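Local structure of PfkB family carbohydrate kinase (4GM6) at residues Ile159-Ser164 with Ile185-Asn190; Glu169-Ile174 with Gln206-Leu211; Gly31-Arg36 with Ala58-Ala63. The protein probably acts as a sugar kinase of the PfkB family, transferring a phosphate group to a carbohydrate substrate. All blocks are in the same frame, centred on the assembly; numbering follows the deposited sequence.

Contact 1: Ile159-Ser164 with Ile185-Asn190; sequences ITIALS and ISFDMN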
ATOM      1  N   ILE C 159     -27.406  21.143   8.153  1.00 46.14           N
ATOM      2  CA  ILE C 159     -26.849  20.003   8.882  1.00 44.62           C
ATOM      3  C   ILE C 159     -26.722  20.359  10.353  1.00 55.08           C
ATOM      4  O   ILE C 159     -27.156  19.610  11.238  1.00 49.42           O
ATOM      5  CB  ILE C 159     -25.481  19.584   8.311  1.00 43.30           C
ATOM      6  CG1 ILE C 159     -25.679  18.882   6.965  1.00 38.58           C
ATOM      7  CG2 ILE C 159     -24.745  18.669   9.276  1.00 38.91           C
ATOM      8  CD1 ILE C 159     -24.409  18.734   6.162  1.00 47.44           C
ATOM      9  N   THR C 160     -26.159  21.533  10.608  1.00 48.92           N
ATOM     10  CA  THR C 160     -25.949  21.988  11.969  1.00 51.08           C
ATOM     11  C   THR C 160     -27.255  22.199  12.738  1.00 49.18           C
ATOM     12  O   THR C 160     -27.404  21.742  13.869  1.00 47.42           O
ATOM     13  CB  THR C 160     -25.125  23.277  11.958  1.00 57.65           C
ATOM     14  OG1 THR C 160     -23.823  22.962  11.457  1.00 43.64           O
ATOM     15  CG2 THR C 160     -25.014  23.855  13.352  1.00 50.36           C
ATOM     16  N   ILE C 161     -28.213  22.881  12.126  1.00 57.02           N
ATOM     17  CA  ILE C 161     -29.449  23.196  12.843  1.00 58.29           C
ATOM     18  C   ILE C 161     -30.291  21.947  13.116  1.00 55.83           C
ATOM     19  O   ILE C 161     -31.176  21.965  13.962  1.00 56.45           O
ATOM     20  CB  ILE C 161     -30.287  24.245  12.097  1.00 52.69           C
ATOM     21  CG1 ILE C 161     -30.591  23.765  10.674  1.00 56.63           C
ATOM     22  CG2 ILE C 161     -29.555  25.575  12.082  1.00 59.23           C
ATOM     23  CD1 ILE C 161     -31.629  24.585   9.941  1.00 63.01           C
ATOM     24  N   ALA C 162     -30.000  20.863  12.406  1.00 55.20           N
ATOM     25  CA  ALA C 162     -30.714  19.598  12.591  1.00 65.83           C
ATOM     26  C   ALA C 162     -30.170  18.791  13.777  1.00 61.01           C
ATOM     27  O   ALA C 162     -30.815  17.852  14.252  1.00 53.76           O
ATOM     28  CB  ALA C 162     -30.639  18.757  11.314  1.00 50.52           C
ATOM     29  N   LEU C 163     -28.982  19.146  14.253  1.00 51.93           N
ATOM     30  CA  LEU C 163     -28.308  18.291  15.225  1.00 56.92           C
ATOM     31  C   LEU C 163     -28.965  18.336  16.599  1.00 59.38           C
ATOM     32  O   LEU C 163     -29.023  17.332  17.313  1.00 52.55           O
ATOM     33  CB  LEU C 163     -26.812  18.622  15.298  1.00 60.32           C
ATOM     34  CG  LEU C 163     -26.005  18.262  14.038  1.00 47.29           C
ATOM     35  CD1 LEU C 163     -24.530  18.601  14.202  1.00 44.05           C
ATOM     36  CD2 LEU C 163     -26.165  16.791  13.674  1.00 51.52           C
ATOM     37  N   SER C 164     -29.478  19.497  16.972  1.00 60.04           N
ATOM     38  CA  SER C 164     -30.154  19.620  18.247  1.00 68.43           C
ATOM     39  C   SER C 164     -30.932  20.925  18.310  1.00 67.09           C
ATOM     40  O   SER C 164     -30.695  21.844  17.532  1.00 61.00           O
ATOM     41  CB  SER C 164     -29.139  19.564  19.387  1.00 57.79           C
ATOM     42  OG  SER C 164     -28.391  20.763  19.425  1.00 59.86           O
ATOM     43  N   ILE C 185     -25.998  37.013   5.314  1.00 74.91           N
ATOM     44  CA  ILE C 185     -26.273  35.661   5.788  1.00 66.60           C
ATOM     45  C   ILE C 185     -26.300  34.652   4.638  1.00 59.80           C
ATOM     46  O   ILE C 185     -27.113  34.758   3.715  1.00 63.45           O
ATOM     47  CB  ILE C 185     -27.588  35.623   6.594  1.00 72.46           C
ATOM     48  CG1 ILE C 185     -27.548  36.715   7.690  1.00 73.26           C
ATOM     49  CG2 ILE C 185     -27.812  34.242   7.210  1.00 60.19           C
ATOM     50  CD1 ILE C 185     -26.343  36.676   8.582  1.00 63.43           C
ATOM     51  N   SER C 186     -25.389  33.691   4.698  1.00 56.47           N
ATOM     52  CA  SER C 186     -25.318  32.597   3.729  1.00 53.23           C
ATOM     53  C   SER C 186     -25.839  31.323   4.362  1.00 53.66           C
ATOM     54  O   SER C 186     -25.345  30.887   5.408  1.00 47.45           O
ATOM     55  CB  SER C 186     -23.877  32.366   3.279  1.00 57.83           C
ATOM     56  OG  SER C 186     -23.766  31.148   2.551  1.00 50.05           O
ATOM     57  N   PHE C 187     -26.828  30.716   3.718  1.00 55.87           N
ATOM     58  CA  PHE C 187     -27.432  29.496   4.240  1.00 53.00           C
ATOM     59  C   PHE C 187     -27.466  28.405   3.183  1.00 54.61           C
ATOM     60  O   PHE C 187     -27.831  28.639   2.029  1.00 62.53           O
ATOM     61  CB  PHE C 187     -28.849  29.785   4.774  1.00 61.32           C
ATOM     62  CG  PHE C 187     -29.461  28.631   5.519  1.00 53.58           C
ATOM     63  CD1 PHE C 187     -28.875  28.202   6.724  1.00 52.16           C
ATOM     64  CD2 PHE C 187     -30.590  27.958   5.022  1.00 55.02           C
ATOM     65  CE1 PHE C 187     -29.431  27.143   7.419  1.00 55.99           C
ATOM     66  CE2 PHE C 187     -31.153  26.904   5.717  1.00 65.22           C
ATOM     67  CZ  PHE C 187     -30.581  26.490   6.906  1.00 65.81           C
ATOM     68  N   ASP C 188     -27.053  27.210   3.590  1.00 56.89           N
ATOM     69  CA  ASP C 188     -27.042  26.056   2.725  1.00 44.93           C
ATOM     70  C   ASP C 188     -28.112  25.085   3.252  1.00 45.68           C
ATOM     71  O   ASP C 188     -27.921  24.477   4.309  1.00 50.73           O
ATOM     72  CB  ASP C 188     -25.639  25.435   2.806  1.00 53.78           C
ATOM     73  CG  ASP C 188     -25.508  24.154   2.018  1.00 49.98           C
ATOM     74  OD1 ASP C 188     -26.452  23.807   1.272  1.00 52.67           O
ATOM     75  OD2 ASP C 188     -24.447  23.491   2.153  1.00 58.66           O
ATOM     76  N   MET C 189     -29.231  24.946   2.533  1.00 48.15           N
ATOM     77  CA  MET C 189     -30.326  24.067   2.980  1.00 48.42           C
ATOM     78  C   MET C 189     -29.788  22.705   3.441  1.00 55.97           C
ATOM     79  O   MET C 189     -30.047  22.268   4.560  1.00 59.61           O
ATOM     80  CB  MET C 189     -31.326  23.828   1.849  1.00 54.15           C
ATOM     81  CG  MET C 189     -31.938  25.092   1.275  1.00 73.98           C
ATOM     82  SD  MET C 189     -33.255  25.749   2.312  1.00 70.42           S
ATOM     83  CE  MET C 189     -34.611  24.630   1.960  1.00 68.50           C
ATOM     84  N   ASN C 190     -29.068  22.033   2.551  1.00 51.22           N
ATOM     85  CA  ASN C 190     -28.363  20.805   2.899  1.00 53.25           C
ATOM     86  C   ASN C 190     -29.216  19.906   3.786  1.00 56.50           C
ATOM     87  O   ASN C 190     -28.823  19.548   4.899  1.00 53.45           O
ATOM     88  CB  ASN C 190     -27.037  21.136   3.589  1.00 48.87           C
ATOM     89  CG  ASN C 190     -25.874  20.351   3.017  1.00 60.73           C
ATOM     90  OD1 ASN C 190     -26.000  19.162   2.723  1.00 61.38           O
ATOM     91  ND2 ASN C 190     -24.731  21.017   2.848  1.00 61.58           N
TER

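Contact 2: Glu169-Ile174 with Gln206-Leu211; sequences EMVVKI and QQLLPL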
ATOM      1  N   GLU C 169     -31.355  26.868  17.840  1.00 64.14           N
ATOM      2  CA  GLU C 169     -31.585  28.172  18.485  1.00 71.19           C
ATOM      3  C   GLU C 169     -30.294  28.967  18.637  1.00 75.41           C
ATOM      4  O   GLU C 169     -30.323  30.193  18.735  1.00 68.33           O
ATOM      5  CB  GLU C 169     -32.237  28.018  19.860  1.00 68.03           C
ATOM      6  CG  GLU C 169     -33.461  27.121  19.898  1.00 73.10           C
ATOM      7  CD  GLU C 169     -34.136  27.166  21.260  1.00 83.32           C
ATOM      8  OE1 GLU C 169     -33.421  27.165  22.292  1.00 81.33           O
ATOM      9  OE2 GLU C 169     -35.382  27.213  21.297  1.00 96.62           O
ATOM     10  N   MET C 170     -29.164  28.266  18.682  1.00 60.52           N
ATOM     11  CA  MET C 170     -27.877  28.943  18.718  1.00 73.48           C
ATOM     12  C   MET C 170     -27.571  29.621  17.373  1.00 65.55           C
ATOM     13  O   MET C 170     -27.136  30.780  17.334  1.00 64.07           O
ATOM     14  CB  MET C 170     -26.771  27.951  19.086  1.00 81.76           C
ATOM     15  CG  MET C 170     -25.400  28.579  19.227  1.00 89.94           C
ATOM     16  SD  MET C 170     -25.372  29.774  20.569  1.00 96.62           S
ATOM     17  CE  MET C 170     -23.618  30.135  20.658  1.00144.77           C
ATOM     18  N   VAL C 171     -27.789  28.895  16.275  1.00 61.85           N
ATOM     19  CA  VAL C 171     -27.610  29.468  14.943  1.00 60.28           C
ATOM     20  C   VAL C 171     -28.550  30.663  14.749  1.00 63.84           C
ATOM     21  O   VAL C 171     -28.152  31.707  14.228  1.00 68.17           O
ATOM     22  CB  VAL C 171     -27.802  28.411  13.828  1.00 57.44           C
ATOM     23  CG1 VAL C 171     -27.657  29.039  12.446  1.00 52.61           C
ATOM     24  CG2 VAL C 171     -26.797  27.284  13.991  1.00 54.73           C
ATOM     25  N   VAL C 172     -29.791  30.536  15.204  1.00 58.34           N
ATOM     26  CA  VAL C 172     -30.726  31.659  15.104  1.00 68.61           C
ATOM     27  C   VAL C 172     -30.227  32.884  15.881  1.00 82.84           C
ATOM     28  O   VAL C 172     -30.321  34.026  15.376  1.00 80.70           O
ATOM     29  CB  VAL C 172     -32.159  31.254  15.524  1.00 63.18           C
ATOM     30  CG1 VAL C 172     -33.083  32.479  15.647  1.00 65.67           C
ATOM     31  CG2 VAL C 172     -32.708  30.241  14.527  1.00 65.36           C
ATOM     32  N   LYS C 173     -29.682  32.660  17.091  1.00 79.19           N
ATOM     33  CA  LYS C 173     -29.221  33.791  17.913  1.00 84.25           C
ATOM     34  C   LYS C 173     -28.035  34.496  17.263  1.00 73.89           C
ATOM     35  O   LYS C 173     -27.866  35.696  17.375  1.00 72.95           O
ATOM     36  CB  LYS C 173     -28.844  33.351  19.330  1.00 91.66           C
ATOM     37  CG  LYS C 173     -30.001  32.967  20.229  1.00 91.60           C
ATOM     38  CD  LYS C 173     -29.483  32.474  21.577  1.00109.83           C
ATOM     39  CE  LYS C 173     -30.556  31.720  22.362  1.00101.33           C
ATOM     40  NZ  LYS C 173     -31.626  32.629  22.871  1.00111.04           N
ATOM     41  N   ILE C 174     -27.186  33.728  16.584  1.00 62.56           N
ATOM     42  CA  ILE C 174     -25.967  34.283  15.966  1.00 73.15           C
ATOM     43  C   ILE C 174     -26.284  35.088  14.720  1.00 65.40           C
ATOM     44  O   ILE C 174     -25.890  36.298  14.629  1.00 76.02           O
ATOM     45  CB  ILE C 174     -24.945  33.198  15.608  1.00 74.20           C
ATOM     46  CG1 ILE C 174     -24.645  32.359  16.846  1.00 95.84           C
ATOM     47  CG2 ILE C 174     -23.671  33.817  15.026  1.00 84.19           C
ATOM     48  CD1 ILE C 174     -24.244  33.187  18.072  1.00105.09           C
ATOM     49  N   GLN C 206     -38.389  27.104   8.156  1.00 70.89           N
ATOM     50  CA  GLN C 206     -39.273  28.270   8.157  1.00 80.84           C
ATOM     51  C   GLN C 206     -38.801  29.363   9.116  1.00 80.85           C
ATOM     52  O   GLN C 206     -39.151  30.551   8.919  1.00 79.52           O
ATOM     53  CB  GLN C 206     -40.724  27.876   8.442  1.00 81.50           C
ATOM     54  CG  GLN C 206     -41.369  27.123   7.284  1.00 90.04           C
ATOM     55  CD  GLN C 206     -42.822  26.786   7.554  1.00107.66           C
ATOM     56  OE1 GLN C 206     -43.179  26.375   8.660  1.00128.38           O
ATOM     57  NE2 GLN C 206     -43.672  26.960   6.542  1.00 92.25           N
ATOM     58  N   GLN C 207     -37.970  28.967  10.128  1.00 77.72           N
ATOM     59  CA  GLN C 207     -37.397  29.948  11.034  1.00 85.97           C
ATOM     60  C   GLN C 207     -36.157  30.618  10.427  1.00 74.30           C
ATOM     61  O   GLN C 207     -35.933  31.803  10.619  1.00 84.79           O
ATOM     62  CB  GLN C 207     -37.000  29.305  12.381  1.00 82.47           C
ATOM     63  CG  GLN C 207     -38.133  28.513  13.047  1.00118.63           C
ATOM     64  CD  GLN C 207     -37.661  27.813  14.304  1.00108.25           C
ATOM     65  OE1 GLN C 207     -36.936  28.392  15.113  1.00102.16           O
ATOM     66  NE2 GLN C 207     -38.067  26.560  14.469  1.00 94.99           N
ATOM     67  N   LEU C 208     -35.350  29.851   9.697  1.00 66.97           N
ATOM     68  CA  LEU C 208     -34.084  30.353   9.113  1.00 64.68           C
ATOM     69  C   LEU C 208     -34.275  31.223   7.889  1.00 72.79           C
ATOM     70  O   LEU C 208     -33.740  32.312   7.842  1.00 72.80           O
ATOM     71  CB  LEU C 208     -33.137  29.208   8.738  1.00 73.77           C
ATOM     72  CG  LEU C 208     -32.564  28.494   9.916  1.00 90.50           C
ATOM     73  CD1 LEU C 208     -31.305  29.203  10.396  1.00 79.08           C
ATOM     74  CD2 LEU C 208     -33.587  28.315  11.088  1.00 72.65           C
ATOM     75  N   LEU C 209     -35.048  30.741   6.910  1.00 67.97           N
ATOM     76  CA  LEU C 209     -35.167  31.409   5.587  1.00 80.83           C
ATOM     77  C   LEU C 209     -35.495  32.922   5.576  1.00 85.38           C
ATOM     78  O   LEU C 209     -34.870  33.685   4.837  1.00 81.76           O
ATOM     79  CB  LEU C 209     -36.167  30.675   4.667  1.00 85.32           C
ATOM     80  CG  LEU C 209     -35.728  29.250   4.293  1.00 75.94           C
ATOM     81  CD1 LEU C 209     -36.814  28.564   3.474  1.00 79.30           C
ATOM     82  CD2 LEU C 209     -34.402  29.248   3.539  1.00 69.51           C
ATOM     83  N   PRO C 210     -36.470  33.348   6.377  1.00 76.82           N
ATOM     84  CA  PRO C 210     -36.776  34.822   6.438  1.00 77.74           C
ATOM     85  C   PRO C 210     -35.539  35.653   6.791  1.00 74.85           C
ATOM     86  O   PRO C 210     -35.523  36.886   6.608  1.00 78.68           O
ATOM     87  CB  PRO C 210     -37.779  34.889   7.551  1.00 78.98           C
ATOM     88  CG  PRO C 210     -38.429  33.532   7.572  1.00 79.56           C
ATOM     89  CD  PRO C 210     -37.375  32.513   7.182  1.00 72.94           C
ATOM     90  N   LEU C 211     -34.506  34.959   7.275  1.00 76.14           N
ATOM     91  CA  LEU C 211     -33.277  35.580   7.766  1.00 80.01           C
ATOM     92  C   LEU C 211     -32.076  35.494   6.826  1.00 71.09           C
ATOM     93  O   LEU C 211     -30.975  35.938   7.190  1.00 76.95           O
ATOM     94  CB  LEU C 211     -32.855  34.907   9.083  1.00 68.24           C
ATOM     95  CG  LEU C 211     -33.709  35.174  10.308  1.00 70.81           C
ATOM     96  CD1 LEU C 211     -32.905  34.786  11.548  1.00 74.32           C
ATOM     97  CD2 LEU C 211     -34.126  36.651  10.352  1.00 71.60           C
TER

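Contact 3: Gly31-Arg36 with Ala58-Ala63; sequences GELLMR and AEANVA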
ATOM      1  N   GLY C  31     -20.276  24.881  12.374  1.00 43.88           N
ATOM      2  CA  GLY C  31     -20.529  23.514  11.977  1.00 48.01           C
ATOM      3  C   GLY C  31     -19.587  22.511  12.580  1.00 48.79           C
ATOM      4  O   GLY C  31     -18.555  22.871  13.141  1.00 43.88           O
ATOM      5  N   GLU C  32     -19.962  21.243  12.443  1.00 37.13           N
ATOM      6  CA  GLU C  32     -19.224  20.148  13.040  1.00 42.86           C
ATOM      7  C   GLU C  32     -18.232  19.555  12.049  1.00 40.10           C
ATOM      8  O   GLU C  32     -18.558  19.406  10.869  1.00 37.23           O
ATOM      9  CB  GLU C  32     -20.206  19.067  13.481  1.00 36.55           C
ATOM     10  CG  GLU C  32     -19.522  17.811  13.982  1.00 37.07           C
ATOM     11  CD  GLU C  32     -20.490  16.811  14.571  1.00 38.72           C
ATOM     12  OE1 GLU C  32     -21.701  16.881  14.265  1.00 42.37           O
ATOM     13  OE2 GLU C  32     -20.032  15.933  15.331  1.00 38.60           O
ATOM     14  N   LEU C  33     -17.038  19.208  12.539  1.00 37.38           N
ATOM     15  CA  LEU C  33     -16.058  18.470  11.763  1.00 41.49           C
ATOM     16  C   LEU C  33     -16.209  16.973  12.007  1.00 43.84           C
ATOM     17  O   LEU C  33     -16.384  16.537  13.143  1.00 32.89           O
ATOM     18  CB  LEU C  33     -14.630  18.888  12.120  1.00 45.50           C
ATOM     19  CG  LEU C  33     -14.155  20.185  11.465  1.00 52.75           C
ATOM     20  CD1 LEU C  33     -14.636  21.348  12.316  1.00 43.00           C
ATOM     21  CD2 LEU C  33     -12.641  20.220  11.315  1.00 41.56           C
ATOM     22  N   LEU C  34     -16.129  16.193  10.936  1.00 34.16           N
ATOM     23  CA  LEU C  34     -16.269  14.744  11.028  1.00 33.09           C
ATOM     24  C   LEU C  34     -14.994  14.094  10.525  1.00 35.69           C
ATOM     25  O   LEU C  34     -14.312  14.631   9.647  1.00 32.11           O
ATOM     26  CB  LEU C  34     -17.437  14.262  10.155  1.00 28.67           C
ATOM     27  CG  LEU C  34     -18.796  14.834  10.526  1.00 38.24           C
ATOM     28  CD1 LEU C  34     -19.872  14.368   9.544  1.00 31.53           C
ATOM     29  CD2 LEU C  34     -19.108  14.378  11.941  1.00 34.40           C
ATOM     30  N   MET C  35     -14.664  12.929  11.047  1.00 30.49           N
ATOM     31  CA  MET C  35     -13.630  12.166  10.380  1.00 31.58           C
ATOM     32  C   MET C  35     -14.312  11.185   9.429  1.00 27.77           C
ATOM     33  O   MET C  35     -15.162  10.382   9.848  1.00 30.21           O
ATOM     34  CB  MET C  35     -12.735  11.429  11.358  1.00 27.43           C
ATOM     35  CG  MET C  35     -11.732  10.531  10.631  1.00 28.46           C
ATOM     36  SD  MET C  35     -10.493   9.790  11.709  1.00 38.30           S
ATOM     37  CE  MET C  35     -11.514   8.942  12.904  1.00 41.59           C
ATOM     38  N   ARG C  36     -13.980  11.268   8.151  1.00 23.47           N
ATOM     39  CA  ARG C  36     -14.518  10.303   7.211  1.00 27.96           C
ATOM     40  C   ARG C  36     -13.558   9.119   7.076  1.00 27.74           C
ATOM     41  O   ARG C  36     -12.348   9.315   7.012  1.00 27.68           O
ATOM     42  CB  ARG C  36     -14.787  10.915   5.835  1.00 26.48           C
ATOM     43  CG  ARG C  36     -15.007   9.792   4.839  1.00 28.58           C
ATOM     44  CD  ARG C  36     -15.524  10.195   3.470  1.00 41.81           C
ATOM     45  NE  ARG C  36     -14.991  11.429   2.906  1.00 30.58           N
ATOM     46  CZ  ARG C  36     -14.405  11.539   1.710  1.00 33.10           C
ATOM     47  NH1 ARG C  36     -14.008  12.722   1.278  1.00 32.55           N
ATOM     48  NH2 ARG C  36     -14.196  10.485   0.950  1.00 34.07           N
ATOM     49  N   ALA C  58     -19.510  19.987   6.094  1.00 38.13           N
ATOM     50  CA  ALA C  58     -20.021  20.938   5.095  1.00 38.60           C
ATOM     51  C   ALA C  58     -19.476  22.342   5.313  1.00 40.53           C
ATOM     52  O   ALA C  58     -18.874  22.937   4.410  1.00 38.91           O
ATOM     53  CB  ALA C  58     -21.546  20.951   5.075  1.00 38.45           C
ATOM     54  N   GLU C  59     -19.690  22.881   6.509  1.00 42.79           N
ATOM     55  CA  GLU C  59     -19.293  24.269   6.778  1.00 44.73           C
ATOM     56  C   GLU C  59     -17.769  24.406   6.865  1.00 44.22           C
ATOM     57  O   GLU C  59     -17.181  25.341   6.319  1.00 39.24           O
ATOM     58  CB  GLU C  59     -19.969  24.795   8.054  1.00 38.42           C
ATOM     59  CG  GLU C  59     -21.487  24.852   7.960  1.00 40.86           C
ATOM     60  CD  GLU C  59     -22.165  23.608   8.516  1.00 46.10           C
ATOM     61  OE1 GLU C  59     -21.503  22.553   8.593  1.00 40.53           O
ATOM     62  OE2 GLU C  59     -23.360  23.689   8.901  1.00 47.15           O
ATOM     63  N   ALA C  60     -17.139  23.465   7.555  1.00 37.03           N
ATOM     64  CA  ALA C  60     -15.672  23.400   7.607  1.00 45.63           C
ATOM     65  C   ALA C  60     -15.033  23.329   6.218  1.00 39.26           C
ATOM     66  O   ALA C  60     -13.980  23.929   5.977  1.00 39.52           O
ATOM     67  CB  ALA C  60     -15.232  22.207   8.428  1.00 35.08           C
ATOM     68  N   ASN C  61     -15.657  22.585   5.309  1.00 35.86           N
ATOM     69  CA  ASN C  61     -15.137  22.485   3.952  1.00 39.06           C
ATOM     70  C   ASN C  61     -15.273  23.845   3.275  1.00 38.92           C
ATOM     71  O   ASN C  61     -14.355  24.316   2.590  1.00 34.30           O
ATOM     72  CB  ASN C  61     -15.898  21.439   3.138  1.00 32.17           C
ATOM     73  CG  ASN C  61     -15.727  20.036   3.673  1.00 34.55           C
ATOM     74  OD1 ASN C  61     -14.826  19.756   4.462  1.00 31.69           O
ATOM     75  ND2 ASN C  61     -16.612  19.140   3.248  1.00 31.12           N
ATOM     76  N   VAL C  62     -16.422  24.489   3.475  1.00 40.62           N
ATOM     77  CA  VAL C  62     -16.606  25.799   2.907  1.00 35.86           C
ATOM     78  C   VAL C  62     -15.520  26.745   3.410  1.00 43.85           C
ATOM     79  O   VAL C  62     -14.965  27.526   2.634  1.00 39.04           O
ATOM     80  CB  VAL C  62     -18.024  26.353   3.149  1.00 42.59           C
ATOM     81  CG1 VAL C  62     -18.061  27.856   2.888  1.00 36.56           C
ATOM     82  CG2 VAL C  62     -19.003  25.622   2.241  1.00 36.32           C
ATOM     83  N   ALA C  63     -15.203  26.664   4.701  1.00 40.50           N
ATOM     84  CA  ALA C  63     -14.172  27.521   5.284  1.00 39.87           C
ATOM     85  C   ALA C  63     -12.808  27.274   4.645  1.00 40.24           C
ATOM     86  O   ALA C  63     -12.129  28.211   4.249  1.00 42.29           O
ATOM     87  CB  ALA C  63     -14.095  27.321   6.795  1.00 40.94           C
TER
HETATM   88  O   HOH W   1     -22.288  20.866  10.702  1.00 36.74           O
HETATM   89  O   HOH W   2     -18.871  21.641   9.243  1.00 40.74           O

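Contact 1: Ile159-Ser164 with Ile185-Asn190
Two torsions set up the meeting of Ile161 with Phe187: CG1 of Ile161 stands between its own backbone N and carbonyl carbon (chi1 56°), and CG of Phe187 lies anti to its backbone N (chi1 -171°). With the rest of the isoleucine branch extended, the two side chains approach from opposite directions. The evidence for an edge contact is positional: Ile161 CD1 stops 3.7 Å from Phe187 CZ, near the plane of the ring. Val156, Tyr205 and Leu208 also touch Phe187.

A second contact joins Ile159 to Asn190, the pair whose CA atoms lie closest, 6.2 Å apart. Here the methyl comes over the flat of the amide. Ile159 CD1 is 3.8 Å from Asn190 CG and nearly as far from both terminal atoms, as expected for a methyl above the group and not at its rim. The amide is also held through its polar atoms: Asn190 ND2 donates to Asp188 OD2 at 2.6 Å, in a bond that is bent (133°) and meets the carboxylate from above its plane. Asn190 OD1 has a weak bond to Arg192.

The short helix 158-163 thus packs beside the end of strand 184-188, within the parallel beta-alpha-beta crossover that links neighbouring strands 153-157 and 184-188 in the central sheet of the ribokinase-like fold.

Contact 2: Glu169-Ile174 with Gln206-Leu211
Leu208 meets Val171 and Val172 where two helices, 165-180 and 198-208, lie side by side in the layered alpha/beta architecture of the ribokinase-like fold. Followed outward, the leucine closes on its partners step by step. Its CB is still 5.9 Å from Val172 CG2, too far to touch. CG, placed anti to the carbonyl carbon (chi1 -70°), shortens the gap from Leu208 CG to Val172 CG2 to 4.9 Å. The fork then divides the work. CD1 goes to Val171, the two side chains crossing at about a right angle; CD2 goes to Val172, where they cross on a slant. A single leucine therefore bears on two successive valines of the facing helix.

The backbones come nearest at the same place, with the CA atoms of Val172 and Leu208 7.0 Å apart. Leu168 and Ile175 of helix 165-180 also touch Leu208, and Ile161 of helix 158-163 packs against both Val171 and Leu208, so the apolar patch extends beyond the two segments.

Both methyl contacts are ordinary van der Waals distances: 4.2 Å from Leu208 CD1 to Val171 CG1, and 4.0 Å from Leu208 CD2 to Val172 CG2.

Contact 3: Gly31-Arg36 with Ala58-Ala63
The carboxylate of Glu59 lies flat against Gly31, with the glycine CA above its face: Gly31 CA is 3.7 Å from Glu59 OE1 and 3.8 Å from Glu59 CD. Gly31 has no side chain, so nothing stands between its CA and the carboxylate. A turn about the CB-CG bond of Glu59 (chi2 94°) folds the chain and brings its carboxylate against the glycine.

Next to this contact is an apolar one. The end of Leu33 comes near the helix: Leu33 CG rests 3.8 Å and Leu33 CD1 4.0 Å from Ala60 CB.

Two waters bridge the segments. Water 1 accepts from Glu32 N and donates to Glu59 OE1 at 2.8 Å. Water 2 donates both to Glu32 O and to Glu59 OE1, and accepts from Ala60 N at 3.0 Å, in the first turn of helix 58-68. Glu59 OE2 is bonded to Ser157 and Thr160. The carboxylate of Glu32 serves other partners, Arg129 and Ser132.

Segment 31-36 leads from strand 27-30 of the central sheet into strand 34-38 of the four-stranded one, which probably corresponds to the lid of ribokinase-like sugar kinases; Met35 packing on Tyr113 of a second subunit is consistent with lid pairing. Helix 58-68 flanks this core-to-lid passage, and Ile75 of strand 73-79 touches both Leu33 and Ala60.

Overall arrangement
All three contacts are buried, but they differ in chemistry. Contact 2 is purely apolar and joins two helices, its centre about 17 Å from that of the chain. Contact 1, centred about 9 Å from that point, sets a short helix against a central strand's end and mixes a hydrophobic edge contact with an amide. Contact 3, centred about 8 Å from it, is the most polar, with waters at a helix start. Helix 165-180 of contact 2 lies between the segments of contact 1, so their segments alternate; contact 3 closes earlier. Contact 1 touches both, through Met189 SD on Leu209 CD2 and Ile159 CD1 on Ala58 CB. Contacts 2 and 3 stay apart, nearest atoms about 7 Å.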